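PDB 2NVV: acetyl-CoA hydrolase/transferase family protein from Porphyromonas gingivalis, which binds zinc and probably transfers coenzyme A between an acyl-CoA and acetate or hydrolyses acetyl-CoA, by way of a glutamyl-CoA thioester. Local coordinates for residues Glu13-Asn18 with Phe53-Phe58; Asn160-Lys165 with Ser213-Glu218; Cys174-Pro179 with Pro332-Asn337; Phe476-Glu481 with Val491-Tyr496. All coordinates share one frame; numbering follows the deposited sequence.

Contact 1 of 4, residues Glu13-Asn18 with Phe53-Phe58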
# COMPACT_ATOMS: atom_id res chain seq x y z
N GLU A 13 -37.42 -13.23 -8.49
CA GLU A 13 -38.39 -12.97 -7.42
C GLU A 13 -37.76 -13.13 -6.05
O GLU A 13 -38.30 -12.64 -5.06
CB GLU A 13 -39.59 -13.91 -7.56
CG GLU A 13 -40.41 -13.69 -8.84
CD GLU A 13 -41.64 -14.59 -8.91
OE1 GLU A 13 -42.44 -14.56 -7.94
OE2 GLU A 13 -41.82 -15.33 -9.91
N PHE A 14 -36.61 -13.81 -5.99
CA PHE A 14 -35.91 -14.02 -4.73
C PHE A 14 -35.05 -12.82 -4.34
O PHE A 14 -34.41 -12.82 -3.29
CB PHE A 14 -35.03 -15.26 -4.80
CG PHE A 14 -35.80 -16.55 -4.89
CD1 PHE A 14 -36.22 -17.05 -6.13
CD2 PHE A 14 -36.13 -17.26 -3.74
CE1 PHE A 14 -36.94 -18.23 -6.21
CE2 PHE A 14 -36.85 -18.45 -3.82
CZ PHE A 14 -37.26 -18.93 -5.05
N VAL A 15 -35.02 -11.80 -5.21
CA VAL A 15 -34.26 -10.59 -4.95
C VAL A 15 -35.26 -9.48 -4.66
O VAL A 15 -36.18 -9.25 -5.46
CB VAL A 15 -33.38 -10.19 -6.16
CG1 VAL A 15 -32.67 -8.88 -5.88
CG2 VAL A 15 -32.37 -11.29 -6.46
N HIS A 16 -35.09 -8.81 -3.53
CA HIS A 16 -36.01 -7.75 -3.13
C HIS A 16 -35.30 -6.42 -2.96
O HIS A 16 -34.07 -6.36 -2.88
CB HIS A 16 -36.69 -8.14 -1.83
CG HIS A 16 -37.16 -9.55 -1.80
ND1 HIS A 16 -38.32 -9.96 -2.44
CD2 HIS A 16 -36.62 -10.66 -1.25
CE1 HIS A 16 -38.47 -11.26 -2.27
NE2 HIS A 16 -37.45 -11.71 -1.56
N HIS A 17 -36.07 -5.34 -2.92
CA HIS A 17 -35.50 -4.02 -2.77
C HIS A 17 -34.69 -3.98 -1.49
O HIS A 17 -35.08 -4.55 -0.47
CB HIS A 17 -36.60 -2.96 -2.72
CG HIS A 17 -36.14 -1.63 -2.22
ND1 HIS A 17 -36.59 -1.08 -1.04
CD2 HIS A 17 -35.23 -0.76 -2.73
CE1 HIS A 17 -35.98 0.08 -0.84
NE2 HIS A 17 -35.15 0.29 -1.85
N ASN A 18 -33.54 -3.31 -1.56
CA ASN A 18 -32.65 -3.15 -0.41
C ASN A 18 -31.85 -4.41 -0.06
O ASN A 18 -31.13 -4.43 0.94
CB ASN A 18 -33.44 -2.69 0.81
CG ASN A 18 -32.65 -1.75 1.68
OD1 ASN A 18 -32.27 -0.65 1.25
ND2 ASN A 18 -32.38 -2.17 2.92
N PHE A 53 -36.82 0.41 -5.61
CA PHE A 53 -36.17 -0.86 -5.88
C PHE A 53 -34.70 -0.70 -6.30
O PHE A 53 -34.39 -0.38 -7.45
CB PHE A 53 -36.93 -1.66 -6.94
CG PHE A 53 -36.59 -3.12 -6.93
CD1 PHE A 53 -35.29 -3.56 -7.18
CD2 PHE A 53 -37.57 -4.07 -6.65
CE1 PHE A 53 -34.97 -4.91 -7.13
CE2 PHE A 53 -37.26 -5.43 -6.60
CZ PHE A 53 -35.95 -5.85 -6.85
N LYS A 54 -33.82 -0.91 -5.33
CA LYS A 54 -32.39 -0.83 -5.54
C LYS A 54 -31.71 -1.84 -4.64
O LYS A 54 -32.10 -2.03 -3.48
CB LYS A 54 -31.87 0.58 -5.22
CG LYS A 54 -32.47 1.67 -6.08
CD LYS A 54 -31.70 2.95 -5.90
CE LYS A 54 -32.34 4.11 -6.62
NZ LYS A 54 -31.43 5.28 -6.53
N ILE A 55 -30.69 -2.50 -5.18
CA ILE A 55 -29.95 -3.52 -4.44
C ILE A 55 -28.50 -3.11 -4.25
O ILE A 55 -27.96 -2.32 -5.03
CB ILE A 55 -29.96 -4.86 -5.18
CG1 ILE A 55 -29.35 -4.67 -6.58
CG2 ILE A 55 -31.38 -5.42 -5.26
CD1 ILE A 55 -29.13 -5.96 -7.37
N GLY A 56 -27.88 -3.66 -3.21
CA GLY A 56 -26.48 -3.37 -2.95
C GLY A 56 -25.75 -4.38 -3.79
O GLY A 56 -26.21 -5.50 -3.91
N MSE A 57 -24.61 -4.01 -4.36
CA MSE A 57 -23.88 -4.94 -5.22
C MSE A 57 -22.42 -5.16 -4.85
O MSE A 57 -21.64 -4.22 -4.80
CB MSE A 57 -23.95 -4.46 -6.66
CG MSE A 57 -25.35 -4.33 -7.21
SE MSE A 57 -25.37 -3.52 -8.98
CE MSE A 57 -24.41 -4.90 -9.94
N PHE A 58 -22.07 -6.41 -4.62
CA PHE A 58 -20.70 -6.81 -4.30
C PHE A 58 -20.30 -7.74 -5.45
O PHE A 58 -20.99 -8.73 -5.70
CB PHE A 58 -20.61 -7.63 -3.00
CG PHE A 58 -21.05 -6.90 -1.75
CD1 PHE A 58 -22.22 -7.28 -1.08
CD2 PHE A 58 -20.27 -5.89 -1.21
CE1 PHE A 58 -22.60 -6.66 0.11
CE2 PHE A 58 -20.63 -5.26 -0.02
CZ PHE A 58 -21.80 -5.65 0.65
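The carbonyl oxygen of Lys-54 is gripped by one hydrogen bond across this contact: Asn-18 N donates to Lys-54 O at 2.7 Å. The N-H runs fairly straight, at 151°, and the donor sits above the carbonyl plane rather than on a lone pair. At Asn-18 the backbone takes up a left-handed conformation, and its side-chain OD1 turns elsewhere, to Lys-78 NZ. Next to this bond lies the His-17 ring. With CG anti to the backbone N (chi1 166°), the imidazole swings across to Phe-53 and Lys-54 and sets its CD2 edge against the Lys-54 amide nitrogen, which lies in the plane of the ring; CB of Asn-18 lies over the middle of one face. Phe-53 leaves the backbone pointing away, yet its ring curls back: His-17 N lies 3.8 Å above one face, offset toward the rim, while Val-15 O meets the ring edge at Phe-53 CZ, 3.7 Å away. That oxygen also accepts from Arg-42 NE in helix 35-47. Farther in, Val-15 CG1 touches Ile-55 CG2 at 3.7 Å, the two side chains crossing at about a right angle and both reaching Val-21. The contact joins the loop leading into strand 20-23 to the start of strand 55-58, parallel neighbours in the large sheet, with helix 35-47 between them in sequence as in a beta-alpha-beta crossover. Its chemistry is graded: the aliphatic pair is buried, Val-15 against Ile-39, whereas the more accessible side is held by one backbone hydrogen bond, with the imidazole packed beside it.

Contact 2 of 4, residues Asn160-Lys165 with Ser213-Glu218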
# COMPACT_ATOMS: atom_id res chain seq x y z
N ASN A 160 -24.45 -22.82 -17.06
CA ASN A 160 -24.10 -22.52 -18.45
C ASN A 160 -23.70 -23.73 -19.30
O ASN A 160 -22.80 -24.48 -18.96
CB ASN A 160 -22.97 -21.49 -18.49
CG ASN A 160 -22.94 -20.72 -19.78
OD1 ASN A 160 -23.30 -21.24 -20.83
ND2 ASN A 160 -22.49 -19.47 -19.71
N ASP A 161 -24.39 -23.90 -20.42
CA ASP A 161 -24.16 -24.97 -21.38
C ASP A 161 -22.73 -24.99 -21.94
O ASP A 161 -22.11 -26.03 -22.07
CB ASP A 161 -25.10 -24.80 -22.57
CG ASP A 161 -26.21 -25.81 -22.59
OD1 ASP A 161 -25.89 -27.01 -22.64
OD2 ASP A 161 -27.39 -25.40 -22.55
N LYS A 162 -22.24 -23.80 -22.27
CA LYS A 162 -20.93 -23.62 -22.87
C LYS A 162 -19.68 -23.96 -22.07
O LYS A 162 -18.58 -24.03 -22.63
CB LYS A 162 -20.83 -22.18 -23.39
CG LYS A 162 -21.90 -21.84 -24.43
CD LYS A 162 -22.01 -22.94 -25.48
CE LYS A 162 -22.55 -22.43 -26.80
NZ LYS A 162 -23.84 -21.72 -26.63
N HIS A 163 -19.82 -24.16 -20.77
CA HIS A 163 -18.65 -24.49 -19.96
C HIS A 163 -18.76 -25.90 -19.41
O HIS A 163 -19.61 -26.18 -18.56
CB HIS A 163 -18.48 -23.47 -18.84
CG HIS A 163 -18.26 -22.07 -19.33
ND1 HIS A 163 -19.29 -21.19 -19.59
CD2 HIS A 163 -17.12 -21.41 -19.65
CE1 HIS A 163 -18.80 -20.05 -20.03
NE2 HIS A 163 -17.49 -20.15 -20.08
N PRO A 164 -17.90 -26.81 -19.90
CA PRO A 164 -17.84 -28.22 -19.52
C PRO A 164 -17.33 -28.51 -18.11
O PRO A 164 -16.44 -27.83 -17.61
CB PRO A 164 -16.95 -28.82 -20.60
CG PRO A 164 -15.98 -27.71 -20.86
CD PRO A 164 -16.89 -26.51 -20.93
N LYS A 165 -17.88 -29.54 -17.48
CA LYS A 165 -17.47 -29.92 -16.14
C LYS A 165 -16.08 -30.53 -16.13
O LYS A 165 -15.54 -30.84 -15.06
CB LYS A 165 -18.49 -30.90 -15.55
CG LYS A 165 -18.87 -32.01 -16.50
CD LYS A 165 -19.95 -32.90 -15.93
CE LYS A 165 -20.62 -33.72 -17.03
NZ LYS A 165 -19.64 -34.47 -17.89
N SER A 213 -27.14 -20.99 -21.81
CA SER A 213 -26.19 -21.41 -22.82
C SER A 213 -25.65 -20.10 -23.36
O SER A 213 -26.19 -19.54 -24.30
CB SER A 213 -26.89 -22.19 -23.93
OG SER A 213 -25.93 -22.75 -24.82
N GLU A 214 -24.61 -19.60 -22.72
CA GLU A 214 -24.03 -18.33 -23.11
C GLU A 214 -22.57 -18.48 -23.52
O GLU A 214 -21.71 -18.82 -22.71
CB GLU A 214 -24.16 -17.32 -21.96
CG GLU A 214 -25.58 -17.14 -21.46
CD GLU A 214 -26.48 -16.46 -22.48
OE1 GLU A 214 -27.71 -16.60 -22.38
OE2 GLU A 214 -25.94 -15.76 -23.37
N PRO A 215 -22.27 -18.22 -24.80
CA PRO A 215 -20.91 -18.33 -25.32
C PRO A 215 -20.10 -17.08 -25.02
O PRO A 215 -20.65 -16.05 -24.68
CB PRO A 215 -21.14 -18.51 -26.82
CG PRO A 215 -22.32 -17.61 -27.06
CD PRO A 215 -23.23 -17.95 -25.90
N ASN A 216 -18.77 -17.19 -25.12
CA ASN A 216 -17.86 -16.08 -24.89
C ASN A 216 -17.99 -15.13 -26.07
O ASN A 216 -18.32 -15.58 -27.18
CB ASN A 216 -16.41 -16.57 -24.82
CG ASN A 216 -15.99 -17.01 -23.43
OD1 ASN A 216 -16.69 -17.77 -22.75
ND2 ASN A 216 -14.83 -16.54 -22.99
N ASP A 217 -17.74 -13.84 -25.86
CA ASP A 217 -17.80 -12.90 -26.97
C ASP A 217 -16.55 -13.18 -27.79
O ASP A 217 -15.64 -13.86 -27.30
CB ASP A 217 -17.77 -11.45 -26.50
CG ASP A 217 -19.02 -11.04 -25.76
OD1 ASP A 217 -19.20 -11.48 -24.60
OD2 ASP A 217 -19.82 -10.27 -26.36
N GLU A 218 -16.49 -12.69 -29.02
CA GLU A 218 -15.28 -12.93 -29.78
C GLU A 218 -14.41 -11.69 -29.71
O GLU A 218 -14.86 -10.63 -29.28
CB GLU A 218 -15.58 -13.27 -31.24
CG GLU A 218 -14.31 -13.60 -32.03
CD GLU A 218 -13.57 -14.84 -31.49
OE1 GLU A 218 -14.10 -15.97 -31.64
OE2 GLU A 218 -12.46 -14.69 -30.92
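Asn-160 has CG anti to its backbone N (chi1 -156°), which carries its amide across to the chain at Glu-214, while Lys-162, bent at chi2 and chi4, folds its ammonium back to Ser-213. The Asn-160 amide reads both backbone groups of one residue. Glu-214 N donates to Asn-160 OD1 at 2.8 Å, nearly straight at 168° though from above the carbonyl plane, and Asn-160 ND2 returns a bond to Glu-214 O at 3.2 Å, in that carbonyl's plane and on a lone pair. OD1 takes a second hydrogen from Lys-162 N, 3.1 Å from Asn-160 OD1; this closes an Asx turn within the type I beta turn Asn-160 to His-163. ND2 also reaches Glu-126 OE1, on the neighbouring strand 122-127.

Outside this amide, Lys-162 NZ donates to Ser-213 OG at 3.0 Å, and its aliphatic chain lies alongside Pro-215, pointing the same way. CB of Asp-161 packs against the serine side chain. Glu-214 sends its own carboxylate away, to a salt bridge with Arg-66.

The two segments leave parallel edge-region strands 154-160 and 206-212, and the contact ties them together just past the strand ends. A buried carboxamide using both its ends thus adds to the backbone pairing of Asp-161 with Thr-212 and ties the turn to the departing chain, while the lysine-serine bond sits on the accessible side.

Contact 3 of 4, residues Cys174-Pro179 with Pro332-Asn337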
# COMPACT_ATOMS: atom_id res chain seq x y z
N CYS A 174 -10.90 -21.52 -1.86
CA CYS A 174 -10.82 -21.59 -0.41
C CYS A 174 -10.78 -20.21 0.22
O CYS A 174 -10.76 -19.19 -0.47
CB CYS A 174 -9.60 -22.41 0.06
SG CYS A 174 -7.96 -21.86 -0.51
N GLU A 175 -10.80 -20.20 1.55
CA GLU A 175 -10.74 -19.00 2.35
C GLU A 175 -9.90 -19.35 3.54
O GLU A 175 -9.90 -20.50 3.98
CB GLU A 175 -12.13 -18.59 2.84
CG GLU A 175 -13.09 -18.19 1.76
CD GLU A 175 -14.43 -17.79 2.32
OE1 GLU A 175 -15.10 -18.66 2.91
OE2 GLU A 175 -14.79 -16.59 2.17
N PRO A 176 -9.17 -18.38 4.09
CA PRO A 176 -8.33 -18.66 5.26
C PRO A 176 -9.11 -18.37 6.54
O PRO A 176 -10.16 -17.73 6.51
CB PRO A 176 -7.17 -17.70 5.08
CG PRO A 176 -7.87 -16.49 4.55
CD PRO A 176 -8.85 -17.05 3.53
N LEU A 177 -8.60 -18.85 7.67
CA LEU A 177 -9.24 -18.56 8.94
C LEU A 177 -9.02 -17.06 9.11
O LEU A 177 -8.18 -16.47 8.44
CB LEU A 177 -8.55 -19.34 10.07
CG LEU A 177 -9.10 -20.71 10.49
CD1 LEU A 177 -9.96 -21.31 9.41
CD2 LEU A 177 -7.92 -21.64 10.83
N ASP A 178 -9.78 -16.43 10.00
CA ASP A 178 -9.62 -15.00 10.21
C ASP A 178 -8.95 -14.74 11.55
O ASP A 178 -8.97 -15.57 12.45
CB ASP A 178 -10.99 -14.32 10.13
CG ASP A 178 -11.58 -14.36 8.73
OD1 ASP A 178 -12.82 -14.49 8.60
OD2 ASP A 178 -10.80 -14.25 7.76
N PRO A 179 -8.31 -13.57 11.69
CA PRO A 179 -7.66 -13.29 12.97
C PRO A 179 -8.59 -13.45 14.16
O PRO A 179 -9.79 -13.20 14.07
CB PRO A 179 -7.12 -11.86 12.80
CG PRO A 179 -7.91 -11.29 11.65
CD PRO A 179 -8.12 -12.46 10.73
N PRO A 332 -9.42 -17.14 -6.09
CA PRO A 332 -10.29 -16.03 -5.69
C PRO A 332 -9.34 -14.85 -5.63
O PRO A 332 -8.16 -15.04 -5.39
CB PRO A 332 -10.77 -16.45 -4.30
CG PRO A 332 -10.68 -17.95 -4.33
CD PRO A 332 -9.36 -18.16 -5.03
N GLN A 333 -9.84 -13.63 -5.85
CA GLN A 333 -8.97 -12.45 -5.83
C GLN A 333 -8.31 -12.26 -4.47
O GLN A 333 -7.31 -11.54 -4.33
CB GLN A 333 -9.78 -11.21 -6.22
CG GLN A 333 -10.90 -10.84 -5.27
CD GLN A 333 -11.93 -9.93 -5.93
OE1 GLN A 333 -12.61 -10.33 -6.87
NE2 GLN A 333 -12.03 -8.70 -5.44
N GLU A 334 -8.85 -12.92 -3.45
CA GLU A 334 -8.27 -12.82 -2.13
C GLU A 334 -6.88 -13.44 -2.17
O GLU A 334 -6.00 -13.06 -1.41
CB GLU A 334 -9.14 -13.56 -1.10
CG GLU A 334 -8.43 -13.85 0.21
CD GLU A 334 -9.40 -14.07 1.36
OE1 GLU A 334 -10.46 -14.71 1.16
OE2 GLU A 334 -9.08 -13.60 2.48
N TYR A 335 -6.70 -14.40 -3.07
CA TYR A 335 -5.41 -15.07 -3.23
C TYR A 335 -4.62 -14.60 -4.44
O TYR A 335 -3.42 -14.38 -4.34
CB TYR A 335 -5.61 -16.57 -3.31
CG TYR A 335 -6.03 -17.18 -2.00
CD1 TYR A 335 -7.37 -17.20 -1.61
CD2 TYR A 335 -5.07 -17.72 -1.13
CE1 TYR A 335 -7.74 -17.74 -0.38
CE2 TYR A 335 -5.44 -18.25 0.09
CZ TYR A 335 -6.77 -18.27 0.46
OH TYR A 335 -7.11 -18.82 1.68
N SER A 336 -5.28 -14.44 -5.58
CA SER A 336 -4.59 -13.98 -6.79
C SER A 336 -3.93 -12.61 -6.60
O SER A 336 -2.91 -12.31 -7.24
CB SER A 336 -5.57 -13.95 -7.98
OG SER A 336 -6.53 -12.91 -7.84
N ASN A 337 -4.50 -11.78 -5.73
CA ASN A 337 -3.98 -10.43 -5.48
C ASN A 337 -3.43 -10.26 -4.08
O ASN A 337 -3.23 -9.15 -3.63
CB ASN A 337 -5.10 -9.40 -5.66
CG ASN A 337 -5.65 -9.35 -7.06
OD1 ASN A 337 -5.74 -10.37 -7.74
ND2 ASN A 337 -6.04 -8.17 -7.49
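A cysteine sulfur set against a tyrosine ring marks this contact: Cys-174 SG lies 4.4 Å from the centroid of the Tyr-335 ring, 32° off its normal, an oblique sulfur-aromatic approach. The sulfur gets there by standing between the backbone N and the carbonyl carbon (chi1 58°). Tyr-335 reaches out of helix 333-336 tip first, so that its OH ends against the Pro-176 ring, 3.1 Å from Pro-176 CD; the proline amide nitrogen carries no hydrogen, and no hydrogen bond crosses between the segments. Cys-174 O comes to the ring obliquely, 3.4 Å from Tyr-335 CE1. Beside it Glu-334, with an extended chain, meets Pro-176 tip to tip, its OE2 3.6 Å from Pro-176 CD.

The carboxylates find partners outside the segments: Arg-113 forms salt bridges with Glu-334, Glu-175 and Asp-178, and Arg-150 takes the other oxygen of Glu-175. Pro-332, at the N-cap, accepts two backbone bonds on its O and starts the helix.

The side chain of Tyr-335 lies about 11 Å from that of Glu-284, the predicted thioester-forming glutamate. The N- and C-terminal parts meet here by van der Waals and sulfur-aromatic contact, polar atoms against the proline ring, and the shared arginine probably offsets repulsion among the clustered carboxylates.

Contact 4 of 4, residues Phe476-Glu481 with Val491-Tyr496; sequences FAFHQE and VRWEDY
The packed side centres on Ala-477, whose CB sits over one face of the Tyr-496 ring, 3.6 Å from the ring centroid, in a CH-pi contact. The same methyl touches Trp-493, with Ala-477 CB 3.5 Å from Trp-493 CZ3. Trp-493 in turn meets Phe-478 rim to rim, the planes only 15° apart and neither ring over the other, with Phe-478 CE1 3.6 Å from Trp-493 CZ2. Val-491 fills in below: its CG2 lies against the aliphatic part of Glu-481, 3.4 Å from Glu-481 CB. Leu-455 of helix 453-459 backs this group and takes the indole N-H on its carbonyl. Held just as closely, Tyr-496 OH donates at 2.5 Å to Glu-481 OE2, which receives it on its anti lone pair; the carboxylate stands almost perpendicular to the ring, its oxygen in the ring plane, while OE1 goes to Ser-485.

The other side is looser and more open. Gln-480 lies beside Tyr-496, its CB near Tyr-496 CE2, and packs on Leu-472 of the second subunit. Farther out, the exposed Arg-492 and Asp-495 form only a long ion pair, Arg-492 NE to Asp-495 OD1 at 3.8 Å, without an N-H aimed at the oxygen.

This is a C-terminal tail folded back along the helix 477-484 that precedes it, fastened by Val-491 and Trp-493 packing on Ala-477 and Phe-478, and by the tyrosine-carboxylate bond, beside residues of the helix that pack on the second subunit.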
# COMPACT_ATOMS: atom_id res chain seq x y z
N PHE A 476 -1.57 22.52 -11.03
CA PHE A 476 -2.63 21.98 -11.88
C PHE A 476 -2.87 22.79 -13.14
O PHE A 476 -3.91 22.64 -13.79
CB PHE A 476 -3.94 21.88 -11.09
CG PHE A 476 -3.93 20.80 -10.03
CD1 PHE A 476 -4.45 21.05 -8.77
CD2 PHE A 476 -3.40 19.55 -10.31
CE1 PHE A 476 -4.45 20.05 -7.79
CE2 PHE A 476 -3.40 18.55 -9.34
CZ PHE A 476 -3.92 18.80 -8.08
N ALA A 477 -1.91 23.62 -13.50
CA ALA A 477 -2.01 24.44 -14.70
C ALA A 477 -2.23 23.61 -15.97
O ALA A 477 -2.97 24.02 -16.86
CB ALA A 477 -0.76 25.28 -14.85
N PHE A 478 -1.58 22.46 -16.05
CA PHE A 478 -1.73 21.58 -17.21
C PHE A 478 -3.20 21.19 -17.41
O PHE A 478 -3.74 21.30 -18.50
CB PHE A 478 -0.87 20.33 -17.03
CG PHE A 478 0.53 20.47 -17.55
CD1 PHE A 478 1.25 21.64 -17.35
CD2 PHE A 478 1.13 19.43 -18.25
CE1 PHE A 478 2.55 21.78 -17.84
CE2 PHE A 478 2.43 19.56 -18.74
CZ PHE A 478 3.14 20.74 -18.53
N HIS A 479 -3.82 20.73 -16.33
CA HIS A 479 -5.22 20.31 -16.32
C HIS A 479 -6.13 21.50 -16.57
O HIS A 479 -7.12 21.40 -17.30
CB HIS A 479 -5.57 19.70 -14.97
CG HIS A 479 -4.70 18.55 -14.58
ND1 HIS A 479 -4.92 17.27 -15.03
CD2 HIS A 479 -3.61 18.48 -13.77
CE1 HIS A 479 -4.02 16.46 -14.50
NE2 HIS A 479 -3.21 17.17 -13.73
N GLN A 480 -5.79 22.62 -15.94
CA GLN A 480 -6.56 23.84 -16.09
C GLN A 480 -6.50 24.31 -17.53
O GLN A 480 -7.51 24.72 -18.08
CB GLN A 480 -6.02 24.93 -15.16
CG GLN A 480 -6.44 24.77 -13.71
CD GLN A 480 -5.81 25.82 -12.80
OE1 GLN A 480 -6.37 26.20 -11.78
NE2 GLN A 480 -4.62 26.28 -13.17
N GLU A 481 -5.32 24.26 -18.13
CA GLU A 481 -5.15 24.71 -19.52
C GLU A 481 -5.89 23.82 -20.50
O GLU A 481 -6.37 24.29 -21.52
CB GLU A 481 -3.67 24.76 -19.91
CG GLU A 481 -3.44 25.32 -21.32
CD GLU A 481 -3.89 26.78 -21.46
OE1 GLU A 481 -4.25 27.18 -22.58
OE2 GLU A 481 -3.86 27.52 -20.46
N VAL A 491 0.48 26.22 -22.06
CA VAL A 491 0.81 26.68 -20.73
C VAL A 491 2.07 27.51 -20.74
O VAL A 491 3.02 27.24 -21.48
CB VAL A 491 0.99 25.48 -19.75
CG1 VAL A 491 1.61 25.96 -18.45
CG2 VAL A 491 -0.34 24.82 -19.47
N ARG A 492 2.06 28.55 -19.91
CA ARG A 492 3.18 29.46 -19.71
C ARG A 492 3.07 29.79 -18.23
O ARG A 492 2.09 30.40 -17.79
CB ARG A 492 3.02 30.71 -20.57
CG ARG A 492 3.37 30.49 -22.04
CD ARG A 492 3.00 31.70 -22.88
NE ARG A 492 3.49 32.95 -22.31
CZ ARG A 492 3.14 34.16 -22.76
NH1 ARG A 492 3.63 35.26 -22.18
NH2 ARG A 492 2.29 34.27 -23.77
N TRP A 493 4.05 29.35 -17.45
CA TRP A 493 4.03 29.55 -16.01
C TRP A 493 3.80 30.99 -15.57
O TRP A 493 3.23 31.23 -14.51
CB TRP A 493 5.31 28.99 -15.40
CG TRP A 493 5.47 27.54 -15.72
CD1 TRP A 493 6.45 26.96 -16.48
CD2 TRP A 493 4.57 26.47 -15.36
NE1 TRP A 493 6.22 25.62 -16.62
CE2 TRP A 493 5.07 25.29 -15.94
CE3 TRP A 493 3.39 26.41 -14.60
CZ2 TRP A 493 4.43 24.05 -15.79
CZ3 TRP A 493 2.76 25.18 -14.45
CH2 TRP A 493 3.28 24.02 -15.05
N GLU A 494 4.24 31.93 -16.39
CA GLU A 494 4.08 33.34 -16.07
C GLU A 494 2.61 33.73 -16.15
O GLU A 494 2.20 34.75 -15.59
CB GLU A 494 4.92 34.20 -17.02
CG GLU A 494 6.43 34.15 -16.74
CD GLU A 494 7.07 32.77 -17.02
OE1 GLU A 494 8.13 32.48 -16.42
OE2 GLU A 494 6.52 32.00 -17.84
N ASP A 495 1.83 32.90 -16.83
CA ASP A 495 0.40 33.13 -16.98
C ASP A 495 -0.36 32.54 -15.79
O ASP A 495 -1.43 33.04 -15.42
CB ASP A 495 -0.12 32.47 -18.26
CG ASP A 495 0.33 33.19 -19.49
OD1 ASP A 495 0.14 32.62 -20.59
OD2 ASP A 495 0.85 34.33 -19.37
N TYR A 496 0.17 31.47 -15.21
CA TYR A 496 -0.49 30.84 -14.08
C TYR A 496 0.03 31.33 -12.74
O TYR A 496 -0.17 30.70 -11.70
CB TYR A 496 -0.38 29.31 -14.18
CG TYR A 496 -1.35 28.75 -15.20
CD1 TYR A 496 -1.07 28.80 -16.57
CD2 TYR A 496 -2.59 28.25 -14.79
CE1 TYR A 496 -2.01 28.37 -17.50
CE2 TYR A 496 -3.53 27.82 -15.72
CZ TYR A 496 -3.24 27.88 -17.07
OH TYR A 496 -4.18 27.46 -17.98

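How the contacts relate
Contacts 1 and 2 serve the same parallel sheet, at the start of strands 20-23 and 55-58 and just past the ends of 154-160 and 206-212; both are partly buried and rely on bonds to backbone groups, through a main-chain amide in one and a carboxamide in the other. Contact 3 instead links the two halves of the chain without any hydrogen bond, and is the one nearest a predicted catalytic residue; its segments alternate with those of contact 2 along the sequence. Contact 4 is the most buried yet lies farthest out, some 46 Å or more between centres from each of the others, and is the most aromatic.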